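PDB 5X9K: austinoid biosynthesis clusters protein H from Emericella nidulans FGSC A4, which takes part in the biosynthesis of the fungal meroterpenoids austinol and dehydroaustinol as a homodimeric isomerase of the trt14 family. Local coordinates for residues A[47-52]-A[78-83]; A[60-65]-A[148-153]; A[84-89]-A[154-159]; A[118-123]-A[162-167]. All blocks are in the same frame, centred on the assembly; numbering follows the deposited sequence.

Interaction 1: residues A[47-52]-A[78-83]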
loop_
_atom_site.group_PDB
_atom_site.type_symbol
_atom_site.label_atom_id
_atom_site.label_comp_id
_atom_site.label_asym_id
_atom_site.label_seq_id
_atom_site.Cartn_x
_atom_site.Cartn_y
_atom_site.Cartn_z
ATOM N N SER A 47 3.084 13.586 19.543
ATOM C CA SER A 47 3.174 14.493 18.406
ATOM C C SER A 47 2.453 13.931 17.188
ATOM O O SER A 47 1.829 14.685 16.429
ATOM C CB SER A 47 4.633 14.793 18.086
ATOM O OG SER A 47 5.146 15.733 19.010
ATOM N N VAL A 48 2.525 12.612 16.988
ATOM C CA VAL A 48 1.754 11.964 15.929
ATOM C C VAL A 48 0.265 12.055 16.228
ATOM O O VAL A 48 -0.536 12.457 15.374
ATOM C CB VAL A 48 2.190 10.498 15.752
ATOM C CG1 VAL A 48 1.345 9.840 14.714
ATOM C CG2 VAL A 48 3.655 10.411 15.353
ATOM N N LEU A 49 -0.125 11.695 17.451
ATOM C CA LEU A 49 -1.537 11.720 17.810
ATOM C C LEU A 49 -2.118 13.118 17.697
ATOM O O LEU A 49 -3.311 13.266 17.426
ATOM C CB LEU A 49 -1.735 11.196 19.232
ATOM C CG LEU A 49 -1.478 9.715 19.498
ATOM C CD1 LEU A 49 -1.459 9.501 21.007
ATOM C CD2 LEU A 49 -2.544 8.861 18.835
ATOM N N SER A 50 -1.306 14.154 17.920
ATOM C CA SER A 50 -1.833 15.512 17.888
ATOM C C SER A 50 -2.172 15.977 16.477
ATOM O O SER A 50 -2.840 17.004 16.321
ATOM C CB SER A 50 -0.839 16.482 18.532
ATOM O OG SER A 50 0.241 16.747 17.660
ATOM N N PHE A 51 -1.735 15.252 15.453
ATOM C CA PHE A 51 -2.082 15.564 14.076
ATOM C C PHE A 51 -3.264 14.747 13.562
ATOM O O PHE A 51 -3.611 14.859 12.383
ATOM C CB PHE A 51 -0.863 15.354 13.173
ATOM C CG PHE A 51 -0.058 16.605 12.936
ATOM C CD1 PHE A 51 0.919 17.003 13.841
ATOM C CD2 PHE A 51 -0.266 17.371 11.798
ATOM C CE1 PHE A 51 1.671 18.157 13.622
ATOM C CE2 PHE A 51 0.482 18.527 11.572
ATOM C CZ PHE A 51 1.450 18.917 12.489
ATOM N N MET A 52 -3.890 13.936 14.411
ATOM C CA MET A 52 -5.065 13.156 14.051
ATOM C C MET A 52 -6.300 13.770 14.708
ATOM O O MET A 52 -6.279 14.089 15.904
ATOM C CB MET A 52 -4.891 11.694 14.474
ATOM C CG MET A 52 -3.674 11.057 13.845
ATOM S SD MET A 52 -3.369 9.446 14.575
ATOM C CE MET A 52 -1.857 8.930 13.813
ATOM N N ALA A 78 -1.428 2.736 21.613
ATOM C CA ALA A 78 -0.486 1.685 21.983
ATOM C C ALA A 78 0.604 1.505 20.931
ATOM O O ALA A 78 1.757 1.221 21.277
ATOM C CB ALA A 78 -1.240 0.372 22.205
ATOM N N ASP A 79 0.256 1.670 19.645
ATOM C CA ASP A 79 1.238 1.521 18.574
ATOM C C ASP A 79 2.337 2.567 18.690
ATOM O O ASP A 79 3.522 2.257 18.535
ATOM C CB ASP A 79 0.555 1.616 17.205
ATOM C CG ASP A 79 -0.325 0.399 16.887
ATOM O OD1 ASP A 79 0.045 -0.729 17.270
ATOM O OD2 ASP A 79 -1.384 0.573 16.240
ATOM N N PHE A 80 1.966 3.819 18.953
ATOM C CA PHE A 80 2.987 4.852 19.087
ATOM C C PHE A 80 3.749 4.715 20.401
ATOM O O PHE A 80 4.928 5.096 20.480
ATOM C CB PHE A 80 2.344 6.230 18.932
ATOM C CG PHE A 80 1.477 6.337 17.701
ATOM C CD1 PHE A 80 2.041 6.285 16.437
ATOM C CD2 PHE A 80 0.101 6.451 17.810
ATOM C CE1 PHE A 80 1.248 6.360 15.305
ATOM C CE2 PHE A 80 -0.694 6.533 16.681
ATOM C CZ PHE A 80 -0.118 6.483 15.427
ATOM N N GLN A 81 3.111 4.146 21.427
ATOM C CA GLN A 81 3.841 3.832 22.647
ATOM C C GLN A 81 4.940 2.818 22.365
ATOM O O GLN A 81 6.049 2.930 22.899
ATOM C CB GLN A 81 2.881 3.320 23.718
ATOM C CG GLN A 81 1.928 4.389 24.219
ATOM C CD GLN A 81 0.914 3.867 25.218
ATOM O OE1 GLN A 81 0.754 2.656 25.393
ATOM N NE2 GLN A 81 0.222 4.784 25.884
ATOM N N GLY A 82 4.658 1.838 21.502
ATOM C CA GLY A 82 5.666 0.844 21.168
ATOM C C GLY A 82 6.820 1.423 20.374
ATOM O O GLY A 82 7.979 1.071 20.604
ATOM N N LEU A 83 6.523 2.314 19.421
ATOM C CA LEU A 83 7.590 3.006 18.701
ATOM C C LEU A 83 8.570 3.646 19.674
ATOM O O LEU A 83 9.791 3.482 19.552
ATOM C CB LEU A 83 7.008 4.072 17.767
ATOM C CG LEU A 83 6.674 3.729 16.318
ATOM C CD1 LEU A 83 6.172 4.980 15.603
ATOM C CD2 LEU A 83 7.876 3.147 15.601
#

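Interaction 2: residues A[60-65]-A[148-153]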
loop_
_atom_site.group_PDB
_atom_site.type_symbol
_atom_site.label_atom_id
_atom_site.label_comp_id
_atom_site.label_asym_id
_atom_site.label_seq_id
_atom_site.Cartn_x
_atom_site.Cartn_y
_atom_site.Cartn_z
ATOM N N SER A 60 -5.456 -0.347 8.433
ATOM C CA SER A 60 -4.175 -1.033 8.329
ATOM C C SER A 60 -4.331 -2.282 7.475
ATOM O O SER A 60 -5.104 -3.181 7.825
ATOM C CB SER A 60 -3.637 -1.395 9.713
ATOM O OG SER A 60 -3.469 -0.213 10.477
ATOM N N PHE A 61 -3.578 -2.334 6.392
ATOM C CA PHE A 61 -3.616 -3.411 5.403
ATOM C C PHE A 61 -2.193 -3.890 5.143
ATOM O O PHE A 61 -1.235 -3.219 5.518
ATOM C CB PHE A 61 -4.273 -2.884 4.123
ATOM C CG PHE A 61 -5.698 -2.523 4.318
ATOM C CD1 PHE A 61 -6.647 -3.525 4.486
ATOM C CD2 PHE A 61 -6.095 -1.194 4.403
ATOM C CE1 PHE A 61 -7.985 -3.207 4.680
ATOM C CE2 PHE A 61 -7.429 -0.871 4.615
ATOM C CZ PHE A 61 -8.373 -1.884 4.755
ATOM N N PRO A 62 -2.030 -5.086 4.541
ATOM C CA PRO A 62 -3.003 -6.075 4.063
ATOM C C PRO A 62 -3.861 -6.648 5.181
ATOM O O PRO A 62 -3.442 -6.629 6.344
ATOM C CB PRO A 62 -2.130 -7.200 3.468
ATOM C CG PRO A 62 -0.746 -6.660 3.380
ATOM C CD PRO A 62 -0.641 -5.566 4.404
ATOM N N SER A 63 -5.034 -7.158 4.821
ATOM C CA SER A 63 -5.878 -7.863 5.780
ATOM C C SER A 63 -5.203 -9.143 6.258
ATOM O O SER A 63 -4.563 -9.857 5.480
ATOM C CB SER A 63 -7.225 -8.201 5.145
ATOM O OG SER A 63 -7.944 -7.014 4.864
ATOM N N SER A 64 -5.346 -9.428 7.550
ATOM C CA SER A 64 -4.926 -10.699 8.120
ATOM C C SER A 64 -6.012 -11.187 9.070
ATOM O O SER A 64 -6.748 -10.385 9.652
ATOM C CB SER A 64 -3.567 -10.585 8.840
ATOM O OG SER A 64 -3.502 -9.438 9.673
ATOM N N LEU A 65 -6.125 -12.510 9.207
ATOM C CA LEU A 65 -7.170 -13.081 10.052
ATOM C C LEU A 65 -6.975 -12.679 11.509
ATOM O O LEU A 65 -5.854 -12.669 12.029
ATOM C CB LEU A 65 -7.185 -14.605 9.936
ATOM C CG LEU A 65 -7.498 -15.187 8.564
ATOM C CD1 LEU A 65 -7.260 -16.707 8.564
ATOM C CD2 LEU A 65 -8.926 -14.848 8.146
ATOM N N ALA A 148 1.082 -1.944 4.635
ATOM C CA ALA A 148 2.387 -2.225 5.204
ATOM C C ALA A 148 3.121 -3.284 4.392
ATOM O O ALA A 148 2.526 -4.042 3.615
ATOM C CB ALA A 148 2.243 -2.693 6.652
ATOM N N ASP A 149 4.439 -3.294 4.563
ATOM C CA ASP A 149 5.319 -4.362 4.087
ATOM C C ASP A 149 5.314 -5.427 5.179
ATOM O O ASP A 149 6.093 -5.383 6.126
ATOM C CB ASP A 149 6.710 -3.800 3.812
ATOM C CG ASP A 149 7.757 -4.880 3.534
ATOM O OD1 ASP A 149 7.396 -6.035 3.247
ATOM O OD2 ASP A 149 8.950 -4.544 3.597
ATOM N N SER A 150 4.407 -6.392 5.053
ATOM C CA SER A 150 4.213 -7.348 6.138
ATOM C C SER A 150 5.449 -8.214 6.371
ATOM O O SER A 150 5.713 -8.619 7.510
ATOM C CB SER A 150 3.008 -8.236 5.834
ATOM O OG SER A 150 1.804 -7.490 5.829
ATOM N N ALA A 151 6.181 -8.553 5.306
ATOM C CA ALA A 151 7.382 -9.372 5.476
ATOM C C ALA A 151 8.323 -8.762 6.513
ATOM O O ALA A 151 8.710 -9.424 7.482
ATOM C CB ALA A 151 8.100 -9.537 4.140
ATOM N N THR A 152 8.681 -7.482 6.351
ATOM C CA THR A 152 9.627 -6.916 7.305
ATOM C C THR A 152 8.960 -6.568 8.636
ATOM O O THR A 152 9.582 -6.704 9.697
ATOM C CB THR A 152 10.323 -5.689 6.704
ATOM O OG1 THR A 152 9.343 -4.792 6.173
ATOM C CG2 THR A 152 11.257 -6.120 5.570
ATOM N N ARG A 153 7.714 -6.085 8.609
ATOM C CA ARG A 153 7.028 -5.769 9.857
ATOM C C ARG A 153 6.878 -7.004 10.739
ATOM O O ARG A 153 7.159 -6.954 11.943
ATOM C CB ARG A 153 5.656 -5.168 9.569
ATOM C CG ARG A 153 4.871 -4.819 10.825
ATOM C CD ARG A 153 3.416 -4.518 10.482
ATOM N NE ARG A 153 2.762 -5.701 9.936
ATOM C CZ ARG A 153 1.545 -5.711 9.405
ATOM N NH1 ARG A 153 0.835 -4.588 9.340
ATOM N NH2 ARG A 153 1.043 -6.847 8.936
HETATM O O HOH W 1 -1.734 -7.545 8.031
#

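Interaction 3: residues A[84-89]-A[154-159]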
loop_
_atom_site.group_PDB
_atom_site.type_symbol
_atom_site.label_atom_id
_atom_site.label_comp_id
_atom_site.label_asym_id
_atom_site.label_seq_id
_atom_site.Cartn_x
_atom_site.Cartn_y
_atom_site.Cartn_z
ATOM N N LYS A 84 8.042 4.367 20.664
ATOM C CA LYS A 84 8.895 5.021 21.647
ATOM C C LYS A 84 9.728 4.002 22.416
ATOM O O LYS A 84 10.946 4.160 22.567
ATOM C CB LYS A 84 8.033 5.848 22.599
ATOM C CG LYS A 84 8.823 6.571 23.668
ATOM C CD LYS A 84 7.947 7.556 24.402
ATOM C CE LYS A 84 8.634 8.049 25.670
ATOM N NZ LYS A 84 8.655 6.968 26.702
ATOM N N ASP A 85 9.090 2.933 22.892
ATOM C CA ASP A 85 9.754 2.033 23.826
ATOM C C ASP A 85 10.833 1.188 23.157
ATOM O O ASP A 85 11.798 0.791 23.817
ATOM C CB ASP A 85 8.724 1.125 24.505
ATOM C CG ASP A 85 7.792 1.888 25.433
ATOM O OD1 ASP A 85 8.233 2.908 26.011
ATOM O OD2 ASP A 85 6.624 1.472 25.581
ATOM N N PHE A 86 10.701 0.904 21.865
ATOM C CA PHE A 86 11.540 -0.093 21.217
ATOM C C PHE A 86 12.562 0.484 20.247
ATOM O O PHE A 86 13.356 -0.279 19.692
ATOM C CB PHE A 86 10.663 -1.115 20.483
ATOM C CG PHE A 86 9.697 -1.853 21.383
ATOM C CD1 PHE A 86 10.015 -2.116 22.704
ATOM C CD2 PHE A 86 8.472 -2.285 20.900
ATOM C CE1 PHE A 86 9.129 -2.795 23.525
ATOM C CE2 PHE A 86 7.581 -2.968 21.720
ATOM C CZ PHE A 86 7.910 -3.221 23.026
ATOM N N PHE A 87 12.584 1.795 20.028
ATOM C CA PHE A 87 13.486 2.394 19.053
ATOM C C PHE A 87 14.410 3.417 19.706
ATOM O O PHE A 87 13.958 4.261 20.486
ATOM C CB PHE A 87 12.700 3.050 17.912
ATOM C CG PHE A 87 12.174 2.062 16.909
ATOM C CD1 PHE A 87 12.950 1.689 15.824
ATOM C CD2 PHE A 87 10.932 1.481 17.072
ATOM C CE1 PHE A 87 12.488 0.774 14.901
ATOM C CE2 PHE A 87 10.462 0.551 16.147
ATOM C CZ PHE A 87 11.239 0.202 15.070
ATOM N N TYR A 88 15.703 3.339 19.375
ATOM C CA TYR A 88 16.626 4.428 19.706
ATOM C C TYR A 88 16.411 5.620 18.782
ATOM O O TYR A 88 16.485 6.772 19.212
ATOM C CB TYR A 88 18.075 3.958 19.601
ATOM C CG TYR A 88 18.405 2.752 20.446
ATOM C CD1 TYR A 88 18.622 2.877 21.809
ATOM C CD2 TYR A 88 18.512 1.493 19.875
ATOM C CE1 TYR A 88 18.924 1.774 22.586
ATOM C CE2 TYR A 88 18.815 0.380 20.645
ATOM C CZ TYR A 88 19.019 0.529 21.999
ATOM O OH TYR A 88 19.323 -0.566 22.772
ATOM N N ASN A 89 16.176 5.359 17.503
ATOM C CA ASN A 89 15.812 6.404 16.560
ATOM C C ASN A 89 14.950 5.776 15.481
ATOM O O ASN A 89 14.972 4.560 15.270
ATOM C CB ASN A 89 17.041 7.082 15.948
ATOM C CG ASN A 89 17.941 6.102 15.232
ATOM O OD1 ASN A 89 17.651 5.684 14.108
ATOM N ND2 ASN A 89 19.033 5.711 15.886
ATOM N N ASP A 154 6.388 -8.109 10.168
ATOM C CA ASP A 154 6.180 -9.315 10.968
ATOM C C ASP A 154 7.504 -9.897 11.460
ATOM O O ASP A 154 7.582 -10.419 12.580
ATOM C CB ASP A 154 5.423 -10.377 10.167
ATOM C CG ASP A 154 4.047 -9.911 9.697
ATOM O OD1 ASP A 154 3.478 -8.957 10.282
ATOM O OD2 ASP A 154 3.541 -10.510 8.722
ATOM N N ALA A 155 8.547 -9.839 10.629
ATOM C CA ALA A 155 9.853 -10.356 11.035
ATOM C C ALA A 155 10.381 -9.594 12.242
ATOM O O ALA A 155 10.819 -10.189 13.236
ATOM C CB ALA A 155 10.836 -10.272 9.868
ATOM N N TRP A 156 10.325 -8.267 12.177
ATOM C CA TRP A 156 10.733 -7.460 13.315
ATOM C C TRP A 156 9.860 -7.748 14.530
ATOM O O TRP A 156 10.352 -7.782 15.665
ATOM C CB TRP A 156 10.666 -5.985 12.940
ATOM C CG TRP A 156 11.163 -5.066 14.017
ATOM C CD1 TRP A 156 12.464 -4.775 14.310
ATOM C CD2 TRP A 156 10.365 -4.311 14.941
ATOM N NE1 TRP A 156 12.525 -3.879 15.359
ATOM C CE2 TRP A 156 11.251 -3.588 15.764
ATOM C CE3 TRP A 156 8.987 -4.179 15.153
ATOM C CZ2 TRP A 156 10.805 -2.750 16.780
ATOM C CZ3 TRP A 156 8.551 -3.353 16.161
ATOM C CH2 TRP A 156 9.457 -2.643 16.960
ATOM N N GLY A 157 8.555 -7.945 14.312
ATOM C CA GLY A 157 7.676 -8.269 15.423
ATOM C C GLY A 157 8.061 -9.570 16.099
ATOM O O GLY A 157 7.972 -9.700 17.324
ATOM N N LYS A 158 8.507 -10.545 15.307
ATOM C CA LYS A 158 8.960 -11.809 15.876
ATOM C C LYS A 158 10.228 -11.618 16.701
ATOM O O LYS A 158 10.371 -12.214 17.775
ATOM C CB LYS A 158 9.194 -12.827 14.769
ATOM C CG LYS A 158 7.932 -13.331 14.073
ATOM C CD LYS A 158 8.190 -14.700 13.434
ATOM C CE LYS A 158 7.234 -15.010 12.277
ATOM N NZ LYS A 158 5.843 -15.358 12.705
ATOM N N LYS A 159 11.168 -10.803 16.208
ATOM C CA LYS A 159 12.375 -10.519 16.978
ATOM C C LYS A 159 12.042 -9.855 18.309
ATOM O O LYS A 159 12.629 -10.201 19.343
ATOM C CB LYS A 159 13.333 -9.656 16.158
ATOM C CG LYS A 159 13.880 -10.344 14.907
ATOM C CD LYS A 159 14.851 -9.460 14.136
ATOM C CE LYS A 159 16.070 -9.088 14.965
ATOM N NZ LYS A 159 16.809 -10.287 15.454
#

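Interaction 4: residues A[118-123]-A[162-167]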
loop_
_atom_site.group_PDB
_atom_site.type_symbol
_atom_site.label_atom_id
_atom_site.label_comp_id
_atom_site.label_asym_id
_atom_site.label_seq_id
_atom_site.Cartn_x
_atom_site.Cartn_y
_atom_site.Cartn_z
ATOM N N ASP A 118 16.935 2.392 14.347
ATOM C CA ASP A 118 17.741 1.493 15.153
ATOM C C ASP A 118 16.908 1.069 16.352
ATOM O O ASP A 118 16.508 1.911 17.162
ATOM C CB ASP A 118 19.038 2.178 15.584
ATOM C CG ASP A 118 19.953 2.476 14.407
ATOM O OD1 ASP A 118 20.121 1.602 13.529
ATOM O OD2 ASP A 118 20.495 3.594 14.348
ATOM N N SER A 119 16.631 -0.226 16.461
ATOM C CA SER A 119 15.729 -0.690 17.498
ATOM C C SER A 119 16.452 -1.604 18.473
ATOM O O SER A 119 17.584 -2.039 18.249
ATOM C CB SER A 119 14.519 -1.428 16.903
ATOM O OG SER A 119 14.845 -2.773 16.646
ATOM N N LEU A 120 15.745 -1.884 19.564
ATOM C CA LEU A 120 16.129 -2.830 20.598
ATOM C C LEU A 120 16.703 -4.120 20.020
ATOM O O LEU A 120 17.635 -4.700 20.591
ATOM C CB LEU A 120 14.898 -3.127 21.456
ATOM C CG LEU A 120 15.030 -3.745 22.836
ATOM C CD1 LEU A 120 16.084 -3.012 23.643
ATOM C CD2 LEU A 120 13.675 -3.657 23.520
ATOM N N VAL A 121 16.153 -4.578 18.893
ATOM C CA VAL A 121 16.552 -5.850 18.295
ATOM C C VAL A 121 17.219 -5.596 16.950
ATOM O O VAL A 121 17.147 -6.429 16.040
ATOM C CB VAL A 121 15.352 -6.809 18.148
ATOM C CG1 VAL A 121 14.797 -7.170 19.507
ATOM C CG2 VAL A 121 14.263 -6.186 17.286
ATOM N N GLY A 122 17.880 -4.459 16.816
ATOM C CA GLY A 122 18.691 -4.205 15.650
ATOM C C GLY A 122 18.001 -3.330 14.626
ATOM O O GLY A 122 17.009 -2.655 14.900
ATOM N N ARG A 123 18.554 -3.356 13.415
ATOM C CA ARG A 123 18.099 -2.476 12.345
ATOM C C ARG A 123 16.700 -2.867 11.872
ATOM O O ARG A 123 16.395 -4.049 11.681
ATOM C CB ARG A 123 19.087 -2.543 11.180
ATOM C CG ARG A 123 18.890 -1.506 10.117
ATOM C CD ARG A 123 19.290 -0.135 10.629
ATOM N NE ARG A 123 19.065 0.860 9.593
ATOM C CZ ARG A 123 18.976 2.163 9.809
ATOM N NH1 ARG A 123 19.078 2.652 11.040
ATOM N NH2 ARG A 123 18.759 2.971 8.785
ATOM N N ALA A 162 10.774 -12.635 20.564
ATOM C CA ALA A 162 11.861 -13.488 21.029
ATOM C C ALA A 162 12.748 -12.760 22.034
ATOM O O ALA A 162 13.267 -13.376 22.978
ATOM C CB ALA A 162 12.690 -13.978 19.838
ATOM N N HIS A 163 12.934 -11.453 21.838
ATOM C CA HIS A 163 13.726 -10.645 22.757
ATOM C C HIS A 163 13.095 -10.624 24.144
ATOM O O HIS A 163 13.750 -10.943 25.144
ATOM C CB HIS A 163 13.863 -9.227 22.198
ATOM C CG HIS A 163 14.712 -8.319 23.038
ATOM N ND1 HIS A 163 16.049 -8.101 22.780
ATOM C CD2 HIS A 163 14.413 -7.575 24.129
ATOM C CE1 HIS A 163 16.537 -7.263 23.678
ATOM N NE2 HIS A 163 15.566 -6.934 24.510
ATOM N N PHE A 164 11.811 -10.261 24.220
ATOM C CA PHE A 164 11.133 -10.211 25.509
ATOM C C PHE A 164 10.976 -11.592 26.120
ATOM O O PHE A 164 11.052 -11.734 27.345
ATOM C CB PHE A 164 9.769 -9.538 25.365
ATOM C CG PHE A 164 9.827 -8.048 25.493
ATOM C CD1 PHE A 164 10.563 -7.293 24.593
ATOM C CD2 PHE A 164 9.164 -7.401 26.526
ATOM C CE1 PHE A 164 10.632 -5.918 24.712
ATOM C CE2 PHE A 164 9.222 -6.027 26.651
ATOM C CZ PHE A 164 9.960 -5.283 25.742
ATOM N N SER A 165 10.768 -12.619 25.294
ATOM C CA SER A 165 10.706 -13.975 25.826
ATOM C C SER A 165 12.018 -14.371 26.490
ATOM O O SER A 165 12.012 -15.096 27.493
ATOM C CB SER A 165 10.353 -14.964 24.716
ATOM O OG SER A 165 10.427 -16.289 25.209
ATOM N N ALA A 166 13.147 -13.904 25.949
ATOM C CA ALA A 166 14.447 -14.206 26.533
ATOM C C ALA A 166 14.708 -13.414 27.807
ATOM O O ALA A 166 15.377 -13.924 28.712
ATOM C CB ALA A 166 15.560 -13.935 25.519
ATOM N N ARG A 167 14.227 -12.165 27.885
ATOM C CA ARG A 167 14.402 -11.371 29.101
ATOM C C ARG A 167 13.639 -11.982 30.267
ATOM O O ARG A 167 14.146 -12.018 31.396
ATOM C CB ARG A 167 13.944 -9.926 28.877
ATOM C CG ARG A 167 14.809 -9.126 27.919
ATOM C CD ARG A 167 14.885 -7.663 28.339
ATOM N NE ARG A 167 15.255 -7.530 29.748
ATOM C CZ ARG A 167 16.505 -7.537 30.214
ATOM N NH1 ARG A 167 17.540 -7.665 29.384
ATOM N NH2 ARG A 167 16.719 -7.414 31.520
#

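Interaction 1: residues A[47-52]-A[78-83]
Phe80 of helix 73-86 puts its ring into a clasp formed by Val48, Leu49 and Met52, which sit on the short helix 46-49 and the turn that follows it. Val48 comes at about a right angle to the ring and lays one methyl over a face: CG1 stands 4.0 Å from the centroid of the Phe80 ring, 29° off its normal, a CH-pi contact. With chi1 at 177°, CG1 is the branch opposite the backbone N, and it is this methyl that meets the ring. Leu49 slants in beside the same ring, its CD2 lying 3.7 Å from Phe80 CE2. Met52 runs head-on toward the Phe80 side chain, its chain extended beyond CG, and its CE comes within 3.4 Å of Phe80 CZ. Its SD lies 5.4 Å from the ring centroid, a Met-aromatic contact in an oblique pose. A type I turn from Leu49 to Met52, with Met52 N bonded to Leu49 O, folds the chain back and brings the methionine to the same ring. Phe36 of helix 26-38 touches Val48 and Met52. The four touching residues are buried and meet mainly by dispersion and close fit, the CH-pi and Met-aromatic contacts perhaps adding weak electrostatics.

Interaction 2: residues A[60-65]-A[148-153]
The peptide bond between Phe61 and Pro62 is cis, and Ser150 chi1 (-66°) sets OG beside its own backbone N, where it meets the proline ring. Ser150 OG lies 3.4 Å from Pro62 CD, with Pro62 CG close by, a packing of oxygen against the ring's methylenes. Ala148 ties the backbones together. Its N donates to Phe61 O at 2.8 Å, with an almost straight N-H...O angle of 169°, the last bond between the parallel strands 56-61 and 141-148 before each chain departs. Farther out, the long arm of Arg153 reaches back from the helix, and its NH2 gives a hydrogen bond of 3.0 Å to a water lying at the edge of the guanidinium plane. The same water donates to Pro62 O at 2.6 Å and is hydrogen-bonded to Ser64 OG at 3.1 Å, linking helix to loop. Asp149 is the N-cap residue of that helix, and its OD2 receives Thr152 OG1. Its other oxygen, OD1, takes bonds from Ser150 and Ser64 of the second subunit, and Ala151 N bonds to that same Ser150 OG, so the serine hydroxyl finds its polar partners across the dimer interface. One direct backbone bond and one shared water thus carry the polar link between strand end and helix start, right beside the contacts that join the two subunits.

Interaction 3: residues A[84-89]-A[154-159]
At the junction of helix 73-86 and strand 87-94, Phe86 and Phe87 receive the indole of Trp156 from the C-terminal helix 150-167. Trp156 CG is anti to the backbone N (chi1 -176°), which carries the indole away from the helix toward the two phenylalanines. The benzo end does the touching: Trp156 CZ2 lies 3.4 Å from Phe87 CE2, and Trp156 CH2 is equally near that atom. The two side chains approach from opposite directions with their planes nearly parallel, at 23°, but slid so far that they scarcely overlap; the centroid of the Phe87 ring is 4.9 Å from that of the Trp156 six-membered ring. Phe86 meets the indole differently, presenting its CB to the edge, 4.0 Å from Trp156 CH2. The chain sets its helices against a curled mixed sheet, consistent with an NTF2-like alpha+beta fold, and here the last helix packs on the start of strand 87-94. Just beyond, Tyr88 and Asn89 both face Asp118 in a classic beta bulge, where the chain turns its corner. The polar end of the indole is satisfied too, since Trp156 NE1 gives its hydrogen to Ser119 OG at the end of strand 108-119. Phe124 adds another ring against Trp156, while Phe164, farther along the same helix, meets the ring of Phe86.

Interaction 4: residues A[118-123]-A[162-167]
Leu120 lies over one face of the His163 imidazole, its CG 4.0 Å from the ring centroid and 27° off the normal, a CH-pi contact. The nearest ring atom is His163 NE2, 3.6 Å from Leu120 CG. The imidazole gets there because CG of His163 is anti to the backbone N (chi1 -178°), carrying the ring away from helix 150-167 toward the hairpin. At the base of the same side chain, Val121 CG1 packs 3.5 Å from His163 CB, while Leu120 CD2 stands 4.0 Å from Phe164 CE1. Leu120 and Val121 are the two tip residues of a type I turn from Ser119 to Gly122, so the loop offers its side chains to the helix as a pair. Ser119 holds the turn in shape. Its OG takes a hydrogen bond from Val121 N at 3.2 Å, an ST turn, and donates to Gly122 O at 2.8 Å, an oxygen that also accepts the backbone N of Ser119. Gly122 has a positive phi at which a CB would collide with the carbonyl O of Val121, a conformation suited to glycine. Next along the hairpin, Arg123 NH1 forms a salt bridge with Asp118 OD1 at 2.9 Å, pairing the strands on either side of the turn. The whole contact lies at the surface, where the hairpin joining strands 108-119 and 122-134 meets the end of helix 150-167; Lys159 and Ile160 of that helix also touch Val121, and the backbone of Leu120 is hydrogen-bonded to Phe86 at the end of helix 73-86.

In the fold
Helix 150-167 runs through interactions 2, 3 and 4, meeting the loop after strand 56-61 first, then the helix-strand junction at 84-89 and last the hairpin at 118-123. Interactions 3 and 4 are close neighbours, their centres about 7 Å apart, and touch directly: Tyr88 N lies 2.8 Å from Asp118 O, a probable hydrogen bond. Interaction 1 shares helix 73-86 with interaction 3, centre to centre about 15 Å, and stands about 19 Å from interaction 2. Interaction 2 reaches the second subunit, whereas interactions 1 and 4 touch no other chain of the assembly; interaction 4, about 20 Å from interaction 2 between centres, sits at the far end of the helix.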